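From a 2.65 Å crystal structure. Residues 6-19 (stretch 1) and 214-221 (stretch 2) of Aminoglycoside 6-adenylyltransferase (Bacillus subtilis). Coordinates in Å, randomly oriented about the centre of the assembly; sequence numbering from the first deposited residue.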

# COMPACT_ATOMS: atom_id res chain seq x y z
N GLU A 6 -13.68 -2.34 -8.82
CA GLU A 6 -13.22 -1.29 -7.93
C GLU A 6 -11.72 -1.45 -7.73
O GLU A 6 -11.03 -0.51 -7.36
CB GLU A 6 -13.97 -1.34 -6.59
CG GLU A 6 -14.09 -2.73 -5.96
CD GLU A 6 -15.26 -3.58 -6.50
OE1 GLU A 6 -15.11 -4.25 -7.56
OE2 GLU A 6 -16.35 -3.55 -5.87
N GLN A 7 -11.24 -2.65 -7.99
CA GLN A 7 -9.82 -2.93 -7.87
C GLN A 7 -9.10 -2.30 -9.06
O GLN A 7 -8.19 -1.50 -8.88
CB GLN A 7 -9.60 -4.45 -7.87
CG GLN A 7 -8.15 -4.88 -7.78
CD GLN A 7 -7.39 -4.16 -6.67
OE1 GLN A 7 -7.91 -4.02 -5.56
NE2 GLN A 7 -6.17 -3.73 -6.97
N GLU A 8 -9.54 -2.65 -10.27
CA GLU A 8 -8.94 -2.13 -11.49
C GLU A 8 -8.95 -0.61 -11.57
O GLU A 8 -7.98 0.00 -12.02
CB GLU A 8 -9.66 -2.71 -12.71
CG GLU A 8 -9.68 -4.24 -12.76
CD GLU A 8 -10.39 -4.79 -14.00
OE1 GLU A 8 -11.63 -4.65 -14.11
OE2 GLU A 8 -9.69 -5.36 -14.87
N MSE A 9 -10.05 -0.01 -11.12
CA MSE A 9 -10.19 1.44 -11.15
C MSE A 9 -9.17 2.10 -10.25
O MSE A 9 -8.48 3.03 -10.67
CB MSE A 9 -11.60 1.86 -10.73
CG MSE A 9 -12.69 1.53 -11.75
SE MSE A 9 -12.35 2.21 -13.56
CE MSE A 9 -12.59 4.09 -13.23
N MSE A 10 -9.10 1.63 -9.02
CA MSE A 10 -8.16 2.18 -8.06
C MSE A 10 -6.74 2.05 -8.54
O MSE A 10 -5.93 2.95 -8.32
CB MSE A 10 -8.29 1.51 -6.70
CG MSE A 10 -9.56 1.87 -5.95
SE MSE A 10 -9.92 3.79 -5.89
CE MSE A 10 -8.16 4.46 -5.46
N ASP A 11 -6.44 0.92 -9.17
CA ASP A 11 -5.09 0.68 -9.68
C ASP A 11 -4.74 1.82 -10.63
O ASP A 11 -3.71 2.47 -10.48
CB ASP A 11 -5.01 -0.65 -10.45
CG ASP A 11 -5.09 -1.86 -9.53
OD1 ASP A 11 -4.47 -1.83 -8.44
OD2 ASP A 11 -5.76 -2.85 -9.92
N ILE A 12 -5.60 2.07 -11.60
CA ILE A 12 -5.37 3.12 -12.58
C ILE A 12 -5.06 4.47 -11.93
O ILE A 12 -4.07 5.10 -12.27
CB ILE A 12 -6.60 3.23 -13.50
CG1 ILE A 12 -6.80 1.90 -14.23
CG2 ILE A 12 -6.43 4.35 -14.49
CD1 ILE A 12 -8.06 1.80 -15.04
N PHE A 13 -5.90 4.90 -11.00
CA PHE A 13 -5.68 6.19 -10.36
C PHE A 13 -4.40 6.25 -9.55
O PHE A 13 -3.67 7.24 -9.59
CB PHE A 13 -6.85 6.53 -9.44
CG PHE A 13 -8.21 6.49 -10.10
CD1 PHE A 13 -8.38 6.81 -11.47
CD2 PHE A 13 -9.35 6.19 -9.33
CE1 PHE A 13 -9.67 6.82 -12.06
CE2 PHE A 13 -10.65 6.19 -9.89
CZ PHE A 13 -10.82 6.51 -11.26
N LEU A 14 -4.14 5.18 -8.80
CA LEU A 14 -2.94 5.11 -7.97
C LEU A 14 -1.71 5.06 -8.87
O LEU A 14 -0.71 5.76 -8.66
CB LEU A 14 -3.03 3.86 -7.10
CG LEU A 14 -2.17 3.60 -5.86
CD1 LEU A 14 -0.78 3.19 -6.25
CD2 LEU A 14 -2.18 4.85 -4.98
N ASP A 15 -1.80 4.23 -9.91
CA ASP A 15 -0.69 4.05 -10.84
C ASP A 15 -0.37 5.36 -11.56
O ASP A 15 0.79 5.70 -11.79
CB ASP A 15 -1.05 2.98 -11.86
CG ASP A 15 0.17 2.45 -12.57
OD1 ASP A 15 0.98 1.78 -11.89
OD2 ASP A 15 0.31 2.70 -13.79
N PHE A 16 -1.42 6.09 -11.91
CA PHE A 16 -1.23 7.35 -12.59
C PHE A 16 -0.41 8.30 -11.73
O PHE A 16 0.62 8.82 -12.17
CB PHE A 16 -2.57 8.01 -12.89
CG PHE A 16 -2.43 9.30 -13.62
CD1 PHE A 16 -1.89 9.34 -14.93
CD2 PHE A 16 -2.79 10.51 -13.00
CE1 PHE A 16 -1.71 10.56 -15.62
CE2 PHE A 16 -2.63 11.75 -13.67
CZ PHE A 16 -2.09 11.78 -14.99
N ALA A 17 -0.89 8.51 -10.51
CA ALA A 17 -0.24 9.40 -9.56
C ALA A 17 1.22 9.04 -9.34
O ALA A 17 2.09 9.92 -9.38
CB ALA A 17 -0.97 9.38 -8.25
N LEU A 18 1.48 7.75 -9.14
CA LEU A 18 2.83 7.24 -8.91
C LEU A 18 3.84 7.69 -9.95
O LEU A 18 4.96 8.07 -9.62
CB LEU A 18 2.84 5.71 -8.87
CG LEU A 18 2.41 4.97 -7.59
CD1 LEU A 18 2.34 3.48 -7.86
CD2 LEU A 18 3.41 5.25 -6.49
N ASN A 19 3.43 7.65 -11.21
CA ASN A 19 4.33 8.01 -12.29
C ASN A 19 4.37 9.47 -12.65
O ASN A 19 5.29 9.90 -13.33
CB ASN A 19 3.99 7.20 -13.54
CG ASN A 19 4.04 5.72 -13.29
OD1 ASN A 19 4.94 5.22 -12.62
ND2 ASN A 19 3.08 5.00 -13.85
N TYR A 214 -4.45 -5.27 1.72
CA TYR A 214 -3.21 -5.13 0.94
C TYR A 214 -3.41 -5.14 -0.57
O TYR A 214 -2.51 -5.53 -1.32
CB TYR A 214 -2.23 -6.26 1.38
CG TYR A 214 -2.34 -6.62 2.86
CD1 TYR A 214 -1.82 -5.75 3.86
CD2 TYR A 214 -3.07 -7.77 3.28
CE1 TYR A 214 -2.02 -6.02 5.26
CE2 TYR A 214 -3.29 -8.04 4.67
CZ TYR A 214 -2.77 -7.16 5.65
OH TYR A 214 -3.01 -7.40 7.00
N LYS A 215 -4.57 -4.68 -1.02
CA LYS A 215 -4.91 -4.65 -2.45
C LYS A 215 -3.99 -3.81 -3.35
O LYS A 215 -3.97 -4.02 -4.56
CB LYS A 215 -6.38 -4.20 -2.64
CG LYS A 215 -6.71 -2.82 -2.06
CD LYS A 215 -8.20 -2.70 -1.73
CE LYS A 215 -9.05 -2.34 -2.94
NZ LYS A 215 -8.95 -0.88 -3.23
N PHE A 216 -3.25 -2.89 -2.77
CA PHE A 216 -2.36 -2.02 -3.56
C PHE A 216 -0.91 -2.47 -3.66
O PHE A 216 -0.11 -1.86 -4.36
CB PHE A 216 -2.37 -0.59 -3.01
CG PHE A 216 -3.71 0.05 -2.98
CD1 PHE A 216 -4.57 -0.00 -4.10
CD2 PHE A 216 -4.13 0.76 -1.84
CE1 PHE A 216 -5.83 0.63 -4.09
CE2 PHE A 216 -5.40 1.41 -1.79
CZ PHE A 216 -6.25 1.35 -2.93
N MSE A 217 -0.56 -3.54 -2.96
CA MSE A 217 0.81 -4.02 -2.96
C MSE A 217 1.41 -4.47 -4.28
O MSE A 217 2.63 -4.34 -4.48
CB MSE A 217 0.95 -5.13 -1.91
CG MSE A 217 1.02 -4.59 -0.49
SE MSE A 217 2.34 -3.15 -0.29
CE MSE A 217 3.95 -4.17 0.08
N LYS A 218 0.58 -4.99 -5.19
CA LYS A 218 1.09 -5.42 -6.49
C LYS A 218 1.55 -4.18 -7.24
O LYS A 218 2.39 -4.25 -8.15
CB LYS A 218 0.00 -6.14 -7.29
CG LYS A 218 0.57 -7.00 -8.38
CD LYS A 218 -0.53 -7.62 -9.22
CE LYS A 218 0.01 -8.72 -10.11
NZ LYS A 218 1.23 -8.28 -10.86
N ARG A 219 0.97 -3.05 -6.85
CA ARG A 219 1.29 -1.77 -7.48
C ARG A 219 2.46 -1.08 -6.80
O ARG A 219 2.62 0.12 -6.92
CB ARG A 219 0.08 -0.85 -7.42
CG ARG A 219 0.04 0.21 -8.48
CD ARG A 219 -1.28 0.08 -9.19
NE ARG A 219 -1.48 -1.28 -9.69
CZ ARG A 219 -0.72 -1.88 -10.61
NH1 ARG A 219 0.31 -1.24 -11.17
NH2 ARG A 219 -0.95 -3.14 -10.95
N TYR A 220 3.27 -1.83 -6.08
CA TYR A 220 4.41 -1.25 -5.40
C TYR A 220 5.61 -2.16 -5.53
O TYR A 220 6.73 -1.70 -5.60
CB TYR A 220 4.10 -1.04 -3.94
CG TYR A 220 3.26 0.18 -3.70
CD1 TYR A 220 3.77 1.48 -3.92
CD2 TYR A 220 1.91 0.05 -3.28
CE1 TYR A 220 2.96 2.63 -3.73
CE2 TYR A 220 1.09 1.17 -3.09
CZ TYR A 220 1.61 2.46 -3.32
OH TYR A 220 0.76 3.54 -3.13
N LEU A 221 5.34 -3.46 -5.50
CA LEU A 221 6.38 -4.47 -5.62
C LEU A 221 6.72 -4.69 -7.08
O LEU A 221 5.85 -4.58 -7.95
CB LEU A 221 5.88 -5.80 -5.04
CG LEU A 221 5.97 -6.15 -3.56
CD1 LEU A 221 5.94 -4.90 -2.70
CD2 LEU A 221 4.81 -7.07 -3.22
O HOH W 1 2.48 0.09 -10.30

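A single arginine, Arg219, bridges two aspartates one helical turn apart: its NE donates to Asp11 OD1 (3.3 Å, 149°) and its NH1 donates to Asp15 OD1 (3.2 Å, 139°). Both are salt bridges, and both carboxylate oxygens lie at the edge of the guanidinium, near its plane, where the N-H bonds point. The i, i+4 spacing of Asp11 and Asp15 on the helix 6-19 sets the two acids along the same side, so that one planar group can serve both. Asp15, whose CA-to-CB bond points sideways, reaches its partner with chi1 t; Asp11 uses m. Water 1 reinforces the Asp15 end: it donates to Asp15 OD1 (2.8 Å), accepts weakly from Arg219 NH1 (2.7 Å) and donates weakly to Arg219 O (3.4 Å), tying the side chain and backbone of the arginine to the same acid.

The rest of Arg219 also takes part: its CG packs 3.8 Å from Leu14 CD1, and its backbone O sits 3.5 Å from Leu18 CD1. With its CA-to-CB bond pointing toward the helix, Arg219 has more area covered by the opposing stretch than any other residue here.

Beside these charges runs an apolar strip formed by Met10, Leu14 and Leu18, again spaced by four residues, all with CA-to-CB toward the second stretch. Met10, a selenomethionine, places CB 3.7 Å from Phe216 CE1, at the edge of the ring and near its plane. Leu14 CD1 lies 3.9 Å from Tyr220 CZ and 3.5 Å from Tyr220 OH, while Leu18 CD2 lies 3.8 Å from Tyr220 CE1; both leucines meet that ring obliquely. Phe216 and Tyr220 start sideways from their CA atoms, but their ring ends come nearer the helix.

Toward the start of the helix, Gln7 meets the loop at Lys215. Gln7 NE2 makes a weak hydrogen bond to Lys215 O (3.3 Å, 134°), and a second weak one within the helix to Asp11 OD2 (3.1 Å), so the amide links the loop carbonyl to an acid already engaged with Arg219. Gln7 OE1 approaches Lys215 CB at 3.3 Å. The lysine side chain runs across the helix direction, bringing NZ to 3.9 Å from Met10 CG.

Lys215 and Phe216 are the central residues of a type I turn from Tyr214 to Met217, closed by Met217 N to Tyr214 O (3.2 Å). A backbone hydrogen bond from Arg219 N to Phe216 O (3.0 Å) follows the turn. In all, 554 Å² is buried between the stretches, counting both sides.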